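Long-range contacts in isocitrate dehydrogenase [NAD] subunit 2, mitochondrial (Saccharomyces cerevisiae, PDB 3BLX), which catalyses the NAD-dependent oxidative decarboxylation of isocitrate to 2-oxoglutarate in the citric acid cycle and also binds the 5'-untranslated leaders of mitochondrial mRNAs: residues S275-V280 against V303-H308; V49-E54 against M309-H314; V184-K189 against L199-A204. All blocks are in the same frame, centred on the assembly; numbering follows the deposited sequence.

Contact 1 (S275-V280 against V303-H308)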
ATOM      1  N   SER B 275     -43.186 -31.620  13.505  1.00 40.86           N
ATOM      2  CA  SER B 275     -41.953 -32.390  13.337  1.00 43.43           C
ATOM      3  C   SER B 275     -41.736 -32.739  11.878  1.00 46.55           C
ATOM      4  O   SER B 275     -42.608 -33.294  11.228  1.00 65.52           O
ATOM      5  CB  SER B 275     -41.981 -33.675  14.170  1.00 45.00           C
ATOM      6  OG  SER B 275     -41.826 -33.404  15.548  1.00 46.97           O
ATOM      7  N   ILE B 276     -40.556 -32.439  11.370  1.00 37.12           N
ATOM      8  CA  ILE B 276     -40.259 -32.640   9.967  1.00 32.79           C
ATOM      9  C   ILE B 276     -39.202 -33.709   9.833  1.00 36.09           C
ATOM     10  O   ILE B 276     -38.292 -33.768  10.638  1.00 49.59           O
ATOM     11  CB  ILE B 276     -39.772 -31.337   9.358  1.00 36.56           C
ATOM     12  CG1 ILE B 276     -40.878 -30.286   9.479  1.00 36.92           C
ATOM     13  CG2 ILE B 276     -39.343 -31.543   7.934  1.00 36.87           C
ATOM     14  CD1 ILE B 276     -40.609 -29.014   8.722  1.00 44.95           C
ATOM     15  N   PHE B 277     -39.333 -34.567   8.826  1.00 41.44           N
ATOM     16  CA  PHE B 277     -38.462 -35.723   8.673  1.00 34.76           C
ATOM     17  C   PHE B 277     -37.874 -35.692   7.304  1.00 34.14           C
ATOM     18  O   PHE B 277     -38.585 -35.460   6.343  1.00 38.27           O
ATOM     19  CB  PHE B 277     -39.265 -37.010   8.875  1.00 37.28           C
ATOM     20  CG  PHE B 277     -39.852 -37.131  10.243  1.00 30.19           C
ATOM     21  CD1 PHE B 277     -39.250 -37.935  11.207  1.00 38.18           C
ATOM     22  CD2 PHE B 277     -40.986 -36.402  10.592  1.00 38.47           C
ATOM     23  CE1 PHE B 277     -39.791 -38.038  12.497  1.00 46.11           C
ATOM     24  CE2 PHE B 277     -41.540 -36.493  11.889  1.00 45.53           C
ATOM     25  CZ  PHE B 277     -40.944 -37.318  12.837  1.00 41.91           C
ATOM     26  N   GLU B 278     -36.572 -35.916   7.201  1.00 45.45           N
ATOM     27  CA  GLU B 278     -35.887 -35.705   5.936  1.00 33.27           C
ATOM     28  C   GLU B 278     -34.645 -36.539   5.807  1.00 46.28           C
ATOM     29  O   GLU B 278     -34.031 -36.906   6.801  1.00 48.03           O
ATOM     30  CB  GLU B 278     -35.503 -34.232   5.781  1.00 41.69           C
ATOM     31  CG  GLU B 278     -34.738 -33.620   6.955  1.00 61.23           C
ATOM     32  CD  GLU B 278     -34.237 -32.174   6.695  1.00 88.93           C
ATOM     33  OE1 GLU B 278     -34.072 -31.766   5.521  1.00 62.32           O
ATOM     34  OE2 GLU B 278     -33.993 -31.439   7.681  1.00 92.22           O
ATOM     35  N   ALA B 279     -34.270 -36.833   4.570  1.00 37.18           N
ATOM     36  CA  ALA B 279     -32.947 -37.356   4.311  1.00 43.92           C
ATOM     37  C   ALA B 279     -31.976 -36.178   4.404  1.00 50.70           C
ATOM     38  O   ALA B 279     -32.394 -35.036   4.288  1.00 43.32           O
ATOM     39  CB  ALA B 279     -32.896 -37.984   2.947  1.00 35.65           C
ATOM     40  N   VAL B 280     -30.691 -36.447   4.606  1.00 43.51           N
ATOM     41  CA  VAL B 280     -29.731 -35.368   4.750  1.00 48.99           C
ATOM     42  C   VAL B 280     -28.774 -35.265   3.576  1.00 52.70           C
ATOM     43  O   VAL B 280     -27.865 -34.439   3.592  1.00 44.11           O
ATOM     44  CB  VAL B 280     -28.922 -35.469   6.067  1.00 36.58           C
ATOM     45  CG1 VAL B 280     -29.858 -35.620   7.242  1.00 54.84           C
ATOM     46  CG2 VAL B 280     -27.967 -36.636   6.025  1.00 35.22           C
ATOM     47  N   VAL B 303     -40.069 -44.243   8.150  1.00 33.89           N
ATOM     48  CA  VAL B 303     -40.134 -45.073   9.329  1.00 51.98           C
ATOM     49  C   VAL B 303     -40.134 -44.229  10.591  1.00 58.12           C
ATOM     50  O   VAL B 303     -40.983 -44.409  11.459  1.00 62.20           O
ATOM     51  CB  VAL B 303     -38.941 -46.012   9.405  1.00 51.00           C
ATOM     52  CG1 VAL B 303     -39.070 -46.888  10.608  1.00 48.21           C
ATOM     53  CG2 VAL B 303     -38.861 -46.833   8.158  1.00 49.50           C
ATOM     54  N   MET B 304     -39.174 -43.315  10.697  1.00 49.44           N
ATOM     55  CA  MET B 304     -39.089 -42.454  11.869  1.00 56.78           C
ATOM     56  C   MET B 304     -40.364 -41.644  12.051  1.00 46.23           C
ATOM     57  O   MET B 304     -40.802 -41.403  13.174  1.00 44.51           O
ATOM     58  CB  MET B 304     -37.903 -41.496  11.767  1.00 53.59           C
ATOM     59  CG  MET B 304     -36.530 -42.140  11.746  1.00 55.96           C
ATOM     60  SD  MET B 304     -35.188 -40.903  11.794  1.00 46.13           S
ATOM     61  CE  MET B 304     -35.300 -40.429  13.514  1.00 52.92           C
ATOM     62  N   MET B 305     -40.943 -41.214  10.935  1.00 49.93           N
ATOM     63  CA  MET B 305     -42.185 -40.449  10.949  1.00 53.67           C
ATOM     64  C   MET B 305     -43.369 -41.313  11.420  1.00 72.69           C
ATOM     65  O   MET B 305     -44.135 -40.915  12.307  1.00 65.49           O
ATOM     66  CB  MET B 305     -42.456 -39.862   9.570  1.00 44.97           C
ATOM     67  CG  MET B 305     -43.641 -38.928   9.535  1.00 49.85           C
ATOM     68  SD  MET B 305     -44.067 -38.388   7.888  1.00 53.23           S
ATOM     69  CE  MET B 305     -44.232 -39.956   7.014  1.00 69.32           C
ATOM     70  N   LEU B 306     -43.511 -42.500  10.833  1.00 73.46           N
ATOM     71  CA  LEU B 306     -44.530 -43.458  11.268  1.00 64.13           C
ATOM     72  C   LEU B 306     -44.448 -43.642  12.778  1.00 63.09           C
ATOM     73  O   LEU B 306     -45.401 -43.354  13.501  1.00 58.49           O
ATOM     74  CB  LEU B 306     -44.352 -44.797  10.540  1.00 59.73           C
ATOM     75  CG  LEU B 306     -45.164 -45.101   9.262  1.00 63.39           C
ATOM     76  CD1 LEU B 306     -45.822 -43.876   8.651  1.00 49.86           C
ATOM     77  CD2 LEU B 306     -44.308 -45.834   8.227  1.00 47.13           C
ATOM     78  N   ASN B 307     -43.290 -44.097  13.246  1.00 59.48           N
ATOM     79  CA  ASN B 307     -43.043 -44.274  14.675  1.00 61.81           C
ATOM     80  C   ASN B 307     -43.379 -43.050  15.516  1.00 65.57           C
ATOM     81  O   ASN B 307     -43.690 -43.169  16.688  1.00 70.82           O
ATOM     82  CB  ASN B 307     -41.593 -44.681  14.937  1.00 50.99           C
ATOM     83  CG  ASN B 307     -41.352 -46.157  14.706  1.00 71.70           C
ATOM     84  OD1 ASN B 307     -42.150 -46.997  15.123  1.00 80.84           O
ATOM     85  ND2 ASN B 307     -40.248 -46.484  14.040  1.00 66.03           N
ATOM     86  N   HIS B 308     -43.301 -41.868  14.933  1.00 59.73           N
ATOM     87  CA  HIS B 308     -43.572 -40.662  15.701  1.00 74.05           C
ATOM     88  C   HIS B 308     -45.084 -40.455  15.773  1.00 79.87           C
ATOM     89  O   HIS B 308     -45.603 -39.774  16.679  1.00 71.42           O
ATOM     90  CB  HIS B 308     -42.833 -39.457  15.087  1.00 57.11           C
ATOM     91  CG  HIS B 308     -43.197 -38.136  15.699  1.00 59.84           C
ATOM     92  ND1 HIS B 308     -43.809 -37.129  14.983  1.00 62.23           N
ATOM     93  CD2 HIS B 308     -43.039 -37.658  16.952  1.00 71.27           C
ATOM     94  CE1 HIS B 308     -44.013 -36.086  15.766  1.00 47.70           C
ATOM     95  NE2 HIS B 308     -43.555 -36.382  16.969  1.00 74.30           N
TER
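Segment 303-308 of helix 296-309 runs almost antiparallel to strand 275-279, at 160°, with the two axes 8.7 Å apart. The contact is built round the ring of Phe277, which the helix meets with three residues. Met304 comes first. Its CB lies 3.8 Å from CD1 of Phe277, and its carbonyl O sits obliquely near CE1. The side chain of Met304 crosses the ring obliquely.

Met305 follows and covers one face of the ring. Its CA stands 3.7 Å from the ring centroid, almost on the ring normal, in a CH-pi contact. CG of Met305 is anti to the backbone N (chi1 -174°) and lies 3.8 Å from CD2 of Phe277. From there the side chain leads away from strand 275-279 and packs on Val82 and Leu84. Its SD is still 5.3 Å from the Phe277 centroid, in an oblique Met-aromatic contact.

One turn on, His308 meets the far end of the phenyl ring. ND1 of His308 lies at the Phe277 edge, near the ring plane, 3.6 Å from CZ. The two rings are oblique, with their planes at 44°. CE1 of His308 also meets Ser275, 3.5 Å from OG. NE2 of His308 is hydrogen-bonded to the carbonyl O of Gly9, which holds the NE2 side of the imidazole.

An alanine in place of Phe277 would probably loosen the helix on the strand, since the surface shared by Met304, Met305 and His308 would be lost. Strand 275-279 lies between strands 82-85 and 266-271, and side chains from both of these also pack under the helix. The arrangement is helix-on-sheet packing in the buried core of the isocitrate/isopropylmalate dehydrogenase fold.

Contact 2 (V49-E54 against M309-H314)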
ATOM      1  N   VAL B  49     -51.100 -47.899   4.249  1.00100.40           N
ATOM      2  CA  VAL B  49     -50.957 -47.109   5.466  1.00 88.24           C
ATOM      3  C   VAL B  49     -51.932 -45.925   5.418  1.00 85.31           C
ATOM      4  O   VAL B  49     -52.166 -45.342   4.354  1.00 87.31           O
ATOM      5  CB  VAL B  49     -49.492 -46.621   5.676  1.00 86.14           C
ATOM      6  CG1 VAL B  49     -48.531 -47.765   5.507  1.00 79.29           C
ATOM      7  CG2 VAL B  49     -49.137 -45.521   4.710  1.00 87.17           C
ATOM      8  N   PRO B  50     -52.515 -45.579   6.574  1.00 82.45           N
ATOM      9  CA  PRO B  50     -53.543 -44.546   6.795  1.00 84.25           C
ATOM     10  C   PRO B  50     -53.071 -43.111   6.546  1.00 83.82           C
ATOM     11  O   PRO B  50     -53.190 -42.280   7.439  1.00 82.43           O
ATOM     12  CB  PRO B  50     -53.877 -44.696   8.283  1.00 75.67           C
ATOM     13  CG  PRO B  50     -53.343 -46.037   8.676  1.00 82.46           C
ATOM     14  CD  PRO B  50     -52.176 -46.303   7.808  1.00 80.82           C
ATOM     15  N   ILE B  51     -52.569 -42.819   5.350  1.00 79.53           N
ATOM     16  CA  ILE B  51     -51.978 -41.513   5.074  1.00 90.90           C
ATOM     17  C   ILE B  51     -52.339 -40.961   3.690  1.00 89.16           C
ATOM     18  O   ILE B  51     -52.195 -41.643   2.670  1.00 73.24           O
ATOM     19  CB  ILE B  51     -50.430 -41.560   5.230  1.00 98.04           C
ATOM     20  CG1 ILE B  51     -50.045 -41.894   6.668  1.00 81.63           C
ATOM     21  CG2 ILE B  51     -49.790 -40.240   4.806  1.00 87.28           C
ATOM     22  CD1 ILE B  51     -48.606 -42.244   6.828  1.00 88.29           C
ATOM     23  N   GLU B  52     -52.817 -39.719   3.675  1.00 82.76           N
ATOM     24  CA  GLU B  52     -53.015 -38.967   2.445  1.00 90.43           C
ATOM     25  C   GLU B  52     -52.032 -37.792   2.429  1.00 95.05           C
ATOM     26  O   GLU B  52     -51.913 -37.058   3.412  1.00 80.07           O
ATOM     27  CB  GLU B  52     -54.459 -38.464   2.353  1.00 91.26           C
ATOM     28  CG  GLU B  52     -54.880 -37.589   3.523  1.00104.58           C
ATOM     29  CD  GLU B  52     -56.353 -37.234   3.509  1.00116.97           C
ATOM     30  OE1 GLU B  52     -57.191 -38.127   3.232  1.00121.46           O
ATOM     31  OE2 GLU B  52     -56.665 -36.059   3.789  1.00100.91           O
ATOM     32  N   TRP B  53     -51.329 -37.621   1.316  1.00 82.76           N
ATOM     33  CA  TRP B  53     -50.321 -36.579   1.200  1.00 77.84           C
ATOM     34  C   TRP B  53     -50.893 -35.176   0.975  1.00 73.31           C
ATOM     35  O   TRP B  53     -52.093 -34.968   1.092  1.00 83.97           O
ATOM     36  CB  TRP B  53     -49.359 -36.947   0.088  1.00 77.72           C
ATOM     37  CG  TRP B  53     -48.767 -38.316   0.284  1.00 96.09           C
ATOM     38  CD1 TRP B  53     -48.901 -39.397  -0.539  1.00 96.65           C
ATOM     39  CD2 TRP B  53     -47.953 -38.752   1.386  1.00100.50           C
ATOM     40  NE1 TRP B  53     -48.213 -40.472  -0.028  1.00 84.74           N
ATOM     41  CE2 TRP B  53     -47.623 -40.103   1.151  1.00 89.83           C
ATOM     42  CE3 TRP B  53     -47.462 -38.128   2.544  1.00 80.38           C
ATOM     43  CZ2 TRP B  53     -46.827 -40.836   2.023  1.00 84.24           C
ATOM     44  CZ3 TRP B  53     -46.671 -38.862   3.403  1.00 70.33           C
ATOM     45  CH2 TRP B  53     -46.362 -40.198   3.141  1.00 74.39           C
ATOM     46  N   GLU B  54     -50.028 -34.218   0.662  1.00 74.59           N
ATOM     47  CA  GLU B  54     -50.439 -32.828   0.512  1.00 73.16           C
ATOM     48  C   GLU B  54     -49.245 -31.968   0.128  1.00 74.82           C
ATOM     49  O   GLU B  54     -48.933 -31.002   0.807  1.00 89.83           O
ATOM     50  CB  GLU B  54     -51.057 -32.311   1.817  1.00 69.99           C
ATOM     51  CG  GLU B  54     -51.753 -30.950   1.698  1.00 90.52           C
ATOM     52  CD  GLU B  54     -52.563 -30.572   2.941  1.00108.65           C
ATOM     53  OE1 GLU B  54     -52.862 -31.468   3.762  1.00103.80           O
ATOM     54  OE2 GLU B  54     -52.909 -29.376   3.093  1.00101.50           O
ATOM     55  N   MET B 309     -45.779 -41.084  14.825  1.00 77.99           N
ATOM     56  CA  MET B 309     -47.222 -40.951  14.693  1.00 81.66           C
ATOM     57  C   MET B 309     -47.960 -42.053  15.453  1.00 92.46           C
ATOM     58  O   MET B 309     -49.115 -41.879  15.840  1.00 93.97           O
ATOM     59  CB  MET B 309     -47.629 -40.929  13.215  1.00 69.84           C
ATOM     60  CG  MET B 309     -47.337 -39.606  12.525  1.00 72.37           C
ATOM     61  SD  MET B 309     -47.884 -39.526  10.813  1.00 85.08           S
ATOM     62  CE  MET B 309     -47.088 -40.975  10.158  1.00 63.47           C
ATOM     63  N   GLY B 310     -47.292 -43.182  15.682  1.00 81.74           N
ATOM     64  CA  GLY B 310     -47.892 -44.278  16.426  1.00 79.19           C
ATOM     65  C   GLY B 310     -48.182 -45.505  15.579  1.00 85.19           C
ATOM     66  O   GLY B 310     -48.509 -46.567  16.101  1.00 83.73           O
ATOM     67  N   LEU B 311     -48.068 -45.354  14.264  1.00 73.51           N
ATOM     68  CA  LEU B 311     -48.246 -46.459  13.334  1.00 75.18           C
ATOM     69  C   LEU B 311     -47.050 -47.406  13.376  1.00 78.74           C
ATOM     70  O   LEU B 311     -46.392 -47.626  12.358  1.00 68.58           O
ATOM     71  CB  LEU B 311     -48.431 -45.923  11.919  1.00 71.67           C
ATOM     72  CG  LEU B 311     -49.349 -44.704  11.785  1.00 83.50           C
ATOM     73  CD1 LEU B 311     -49.448 -44.269  10.328  1.00100.07           C
ATOM     74  CD2 LEU B 311     -50.733 -44.976  12.355  1.00 79.70           C
ATOM     75  N   THR B 312     -46.785 -47.967  14.554  1.00 80.49           N
ATOM     76  CA  THR B 312     -45.659 -48.873  14.781  1.00 76.37           C
ATOM     77  C   THR B 312     -45.688 -50.112  13.879  1.00 90.84           C
ATOM     78  O   THR B 312     -44.639 -50.588  13.432  1.00 84.24           O
ATOM     79  CB  THR B 312     -45.618 -49.357  16.253  1.00 91.96           C
ATOM     80  OG1 THR B 312     -45.969 -48.283  17.134  1.00 78.34           O
ATOM     81  CG2 THR B 312     -44.228 -49.905  16.617  1.00 79.43           C
ATOM     82  N   ASN B 313     -46.886 -50.642  13.628  1.00 89.04           N
ATOM     83  CA  ASN B 313     -47.029 -51.854  12.829  1.00 98.31           C
ATOM     84  C   ASN B 313     -46.562 -51.611  11.404  1.00 98.22           C
ATOM     85  O   ASN B 313     -45.760 -52.372  10.844  1.00 83.96           O
ATOM     86  CB  ASN B 313     -48.480 -52.343  12.846  1.00106.59           C
ATOM     87  CG  ASN B 313     -48.949 -52.726  14.241  1.00113.30           C
ATOM     88  OD1 ASN B 313     -48.210 -53.350  15.012  1.00 96.26           O
ATOM     89  ND2 ASN B 313     -50.185 -52.356  14.573  1.00 96.58           N
ATOM     90  N   HIS B 314     -47.061 -50.528  10.826  1.00 89.82           N
ATOM     91  CA  HIS B 314     -46.646 -50.128   9.495  1.00 99.10           C
ATOM     92  C   HIS B 314     -45.152 -49.736   9.471  1.00 96.95           C
ATOM     93  O   HIS B 314     -44.442 -50.014   8.498  1.00 82.18           O
ATOM     94  CB  HIS B 314     -47.532 -48.984   8.988  1.00107.87           C
ATOM     95  CG  HIS B 314     -48.988 -49.332   8.896  1.00106.89           C
ATOM     96  ND1 HIS B 314     -49.529 -49.990   7.813  1.00101.08           N
ATOM     97  CD2 HIS B 314     -50.016 -49.094   9.743  1.00103.94           C
ATOM     98  CE1 HIS B 314     -50.827 -50.150   8.001  1.00107.93           C
ATOM     99  NE2 HIS B 314     -51.148 -49.615   9.165  1.00102.19           N
TER
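This is a partly buried, mainly apolar contact. It joins the short strand 51-52, with the turn before it, to the junction of helices 296-309 and 312-326, including the first turn of the second. It is remote from the substrate and metal sites. Thr312, at the start of the second helix, can carry a phosphate that is absent here.

His314 carries the largest share. Val49 and Pro50 both lie over the same face of its imidazole. CD of Pro50 is 4.0 Å from the His314 ring centroid, in a CH-pi contact, and sits nearest NE2. CA of Val49 makes a second CH-pi contact with that face, 4.2 Å from the centroid. CG1 of Val49 slides past the ring, 3.4 Å from ND1 of His314. An inverse gamma turn centred on Pro50, with Ile51 N bonded to Val49 O, presents both residues to the ring.

Beyond the turn, the contact becomes methyl against methyl. CD1 of Ile51 meets CE of Met309 at 3.9 Å and CD1 of Leu311 at 4.1 Å. Met309 bends at chi3 (-54°) to bring its CE to Ile51. Gly310 leaves the first helix with positive phi, and Leu311, at the N-cap position of the next, is the centre of a second inverse gamma turn.

Around this contact, strand 22-23 pairs with strand 51-52, and its Tyr22 touches Pro50 and Leu311. Phe44 of helix 33-45 packs on Val49 and Ile51, while Leu306 of helix 296-309 meets Ile51 and Leu311.

Contact 3 (V184-K189 against L199-A204)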
ATOM      1  N   VAL B 184     -28.010 -42.380  28.665  1.00 45.35           N
ATOM      2  CA  VAL B 184     -27.851 -41.189  27.843  1.00 39.88           C
ATOM      3  C   VAL B 184     -26.529 -40.551  28.200  1.00 24.88           C
ATOM      4  O   VAL B 184     -26.217 -40.327  29.362  1.00 28.58           O
ATOM      5  CB  VAL B 184     -29.017 -40.191  27.925  1.00 39.60           C
ATOM      6  CG1 VAL B 184     -30.277 -40.871  28.455  1.00 31.75           C
ATOM      7  CG2 VAL B 184     -28.640 -39.009  28.746  1.00 32.33           C
ATOM      8  N   ILE B 185     -25.724 -40.350  27.176  1.00 27.52           N
ATOM      9  CA  ILE B 185     -24.412 -39.743  27.314  1.00 39.04           C
ATOM     10  C   ILE B 185     -24.425 -38.284  26.854  1.00 33.34           C
ATOM     11  O   ILE B 185     -24.711 -38.000  25.688  1.00 28.21           O
ATOM     12  CB  ILE B 185     -23.404 -40.510  26.468  1.00 39.23           C
ATOM     13  CG1 ILE B 185     -23.369 -41.975  26.926  1.00 35.63           C
ATOM     14  CG2 ILE B 185     -22.059 -39.840  26.528  1.00 23.93           C
ATOM     15  CD1 ILE B 185     -22.483 -42.843  26.093  1.00 20.69           C
ATOM     16  N   VAL B 186     -24.152 -37.363  27.772  1.00 26.34           N
ATOM     17  CA  VAL B 186     -23.943 -35.979  27.393  1.00 27.38           C
ATOM     18  C   VAL B 186     -22.491 -35.825  26.959  1.00 25.30           C
ATOM     19  O   VAL B 186     -21.580 -36.164  27.712  1.00 23.98           O
ATOM     20  CB  VAL B 186     -24.215 -35.007  28.541  1.00 23.78           C
ATOM     21  CG1 VAL B 186     -23.676 -33.671  28.172  1.00 38.28           C
ATOM     22  CG2 VAL B 186     -25.687 -34.889  28.812  1.00 23.55           C
ATOM     23  N   VAL B 187     -22.295 -35.346  25.730  1.00 27.01           N
ATOM     24  CA  VAL B 187     -20.971 -35.051  25.170  1.00 36.50           C
ATOM     25  C   VAL B 187     -20.672 -33.548  25.254  1.00 39.37           C
ATOM     26  O   VAL B 187     -21.511 -32.719  24.897  1.00 46.28           O
ATOM     27  CB  VAL B 187     -20.851 -35.532  23.708  1.00 32.57           C
ATOM     28  CG1 VAL B 187     -19.574 -35.048  23.076  1.00 44.82           C
ATOM     29  CG2 VAL B 187     -20.875 -37.022  23.659  1.00 38.22           C
ATOM     30  N   HIS B 188     -19.484 -33.198  25.735  1.00 22.23           N
ATOM     31  CA  HIS B 188     -19.145 -31.812  25.974  1.00 26.70           C
ATOM     32  C   HIS B 188     -17.643 -31.655  25.869  1.00 29.12           C
ATOM     33  O   HIS B 188     -16.936 -32.640  25.730  1.00 24.09           O
ATOM     34  CB  HIS B 188     -19.604 -31.411  27.364  1.00 29.95           C
ATOM     35  CG  HIS B 188     -18.932 -32.184  28.448  1.00 40.96           C
ATOM     36  ND1 HIS B 188     -17.931 -31.649  29.227  1.00 51.11           N
ATOM     37  CD2 HIS B 188     -19.087 -33.466  28.857  1.00 33.02           C
ATOM     38  CE1 HIS B 188     -17.508 -32.563  30.083  1.00 42.45           C
ATOM     39  NE2 HIS B 188     -18.189 -33.675  29.873  1.00 31.41           N
ATOM     40  N   LYS B 189     -17.162 -30.413  25.921  1.00 37.45           N
ATOM     41  CA  LYS B 189     -15.725 -30.101  25.902  1.00 50.62           C
ATOM     42  C   LYS B 189     -15.290 -29.645  27.318  1.00 57.18           C
ATOM     43  O   LYS B 189     -16.140 -29.338  28.152  1.00 38.24           O
ATOM     44  CB  LYS B 189     -15.406 -29.043  24.836  1.00 45.56           C
ATOM     45  CG  LYS B 189     -14.185 -29.338  23.970  1.00 72.63           C
ATOM     46  CD  LYS B 189     -13.026 -29.884  24.808  1.00 80.19           C
ATOM     47  CE  LYS B 189     -11.660 -29.483  24.248  1.00 93.24           C
ATOM     48  NZ  LYS B 189     -11.359 -30.052  22.906  1.00 67.49           N
ATOM     49  N   LEU B 199     -22.743 -25.532  31.899  1.00 37.39           N
ATOM     50  CA  LEU B 199     -24.165 -25.258  32.088  1.00 36.30           C
ATOM     51  C   LEU B 199     -24.989 -26.371  31.481  1.00 42.51           C
ATOM     52  O   LEU B 199     -26.031 -26.760  32.005  1.00 51.51           O
ATOM     53  CB  LEU B 199     -24.548 -23.892  31.492  1.00 33.53           C
ATOM     54  CG  LEU B 199     -26.028 -23.570  31.278  1.00 30.18           C
ATOM     55  CD1 LEU B 199     -26.209 -22.082  31.212  1.00 45.45           C
ATOM     56  CD2 LEU B 199     -26.574 -24.205  30.003  1.00 42.04           C
ATOM     57  N   PHE B 200     -24.508 -26.887  30.361  1.00 45.85           N
ATOM     58  CA  PHE B 200     -25.184 -27.954  29.660  1.00 36.61           C
ATOM     59  C   PHE B 200     -25.160 -29.225  30.485  1.00 39.85           C
ATOM     60  O   PHE B 200     -26.164 -29.895  30.571  1.00 33.43           O
ATOM     61  CB  PHE B 200     -24.516 -28.184  28.319  1.00 27.32           C
ATOM     62  CG  PHE B 200     -25.313 -29.031  27.380  1.00 27.61           C
ATOM     63  CD1 PHE B 200     -26.399 -28.502  26.701  1.00 37.77           C
ATOM     64  CD2 PHE B 200     -24.964 -30.349  27.153  1.00 24.57           C
ATOM     65  CE1 PHE B 200     -27.141 -29.277  25.809  1.00 33.02           C
ATOM     66  CE2 PHE B 200     -25.697 -31.130  26.263  1.00 39.37           C
ATOM     67  CZ  PHE B 200     -26.790 -30.588  25.590  1.00 34.87           C
ATOM     68  N   VAL B 201     -24.015 -29.544  31.090  1.00 44.09           N
ATOM     69  CA  VAL B 201     -23.882 -30.719  31.950  1.00 26.57           C
ATOM     70  C   VAL B 201     -24.721 -30.593  33.225  1.00 35.57           C
ATOM     71  O   VAL B 201     -25.348 -31.548  33.637  1.00 39.85           O
ATOM     72  CB  VAL B 201     -22.410 -30.998  32.331  1.00 42.26           C
ATOM     73  CG1 VAL B 201     -22.330 -32.020  33.467  1.00 32.84           C
ATOM     74  CG2 VAL B 201     -21.628 -31.491  31.123  1.00 32.72           C
ATOM     75  N   ASN B 202     -24.745 -29.415  33.842  1.00 40.57           N
ATOM     76  CA  ASN B 202     -25.542 -29.200  35.046  1.00 41.30           C
ATOM     77  C   ASN B 202     -27.015 -29.396  34.782  1.00 38.57           C
ATOM     78  O   ASN B 202     -27.720 -29.945  35.599  1.00 39.38           O
ATOM     79  CB  ASN B 202     -25.325 -27.807  35.655  1.00 45.26           C
ATOM     80  CG  ASN B 202     -23.998 -27.681  36.376  1.00 72.82           C
ATOM     81  OD1 ASN B 202     -23.283 -28.668  36.563  1.00 43.89           O
ATOM     82  ND2 ASN B 202     -23.659 -26.457  36.777  1.00 94.78           N
ATOM     83  N   VAL B 203     -27.480 -28.922  33.640  1.00 43.52           N
ATOM     84  CA  VAL B 203     -28.870 -29.066  33.261  1.00 37.67           C
ATOM     85  C   VAL B 203     -29.213 -30.552  33.076  1.00 51.91           C
ATOM     86  O   VAL B 203     -30.322 -30.991  33.374  1.00 44.77           O
ATOM     87  CB  VAL B 203     -29.136 -28.284  31.968  1.00 34.94           C
ATOM     88  CG1 VAL B 203     -30.320 -28.843  31.218  1.00 32.65           C
ATOM     89  CG2 VAL B 203     -29.349 -26.847  32.277  1.00 41.60           C
ATOM     90  N   ALA B 204     -28.247 -31.321  32.586  1.00 38.40           N
ATOM     91  CA  ALA B 204     -28.415 -32.749  32.396  1.00 43.42           C
ATOM     92  C   ALA B 204     -28.502 -33.493  33.723  1.00 49.27           C
ATOM     93  O   ALA B 204     -29.241 -34.461  33.846  1.00 40.02           O
ATOM     94  CB  ALA B 204     -27.271 -33.303  31.561  1.00 30.53           C
TER
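Val186 is the central residue on the strand in this contact, which is made by side chains. All five residues that touch are buried. The two methyls of Val186 part to meet different turns of the helix. CG1 is anti to the backbone N (chi1 167°) and comes up to the edge of the Phe200 ring, 3.7 Å from CD2. The same CG1 lies 4.2 Å from CG2 of Val201. The other methyl, CG2 of Val186, meets CB of Ala204 at 3.5 Å. Phe200 also packs on Ser165 and Ile169 of helix 162-178.

Two residues on, His188 also turns to the helix. Its CG stands between the backbone N and the carbonyl carbon (chi1 62°). CG2 of Val201 sits over one face of the imidazole, 4.0 Å from its centroid, in a CH-pi contact. ND1 of His188 donates to the carbonyl O of Lys189, 3.1 Å away, from above the carbonyl plane. This bond holds the ring against the backbone of the next residue, just past the strand.

Lys189 then leaves the strand. It is probably critical for catalysis, as in related enzymes. Its NZ makes long, weak ion pairs with Asp222 and with Glu135 of a subunit 1 chain. Strand 184-188 and segment 199-204 of the helix run nearly antiparallel, at 168°, with their axes 9.2 Å apart. The contact joins the first strand and the helix of a beta-alpha-beta unit, completed by the parallel strand 215-220, with this lysine just after the first strand.

Contacts 1 and 3 are buried, and each packs a helix nearly antiparallel on a strand of the same mixed sheet. Their centres are about 26 Å apart, and they do not touch. The middle of contact 1 lies about 7 Å from the centre of the folded chain, at an aromatic ring. Contact 3 is farther out, rests on two valines with an alanine and two rings round them, and reaches the subunit 1 interface through Lys189 and Leu199. Contact 2 is only partly buried and uses turns instead of a long strand. It adjoins contact 1, where CD1 of Leu306 meets CD1 of Ile51 at 3.7 Å. Contacts 2 and 3 lie on opposite sides of the chain's centre.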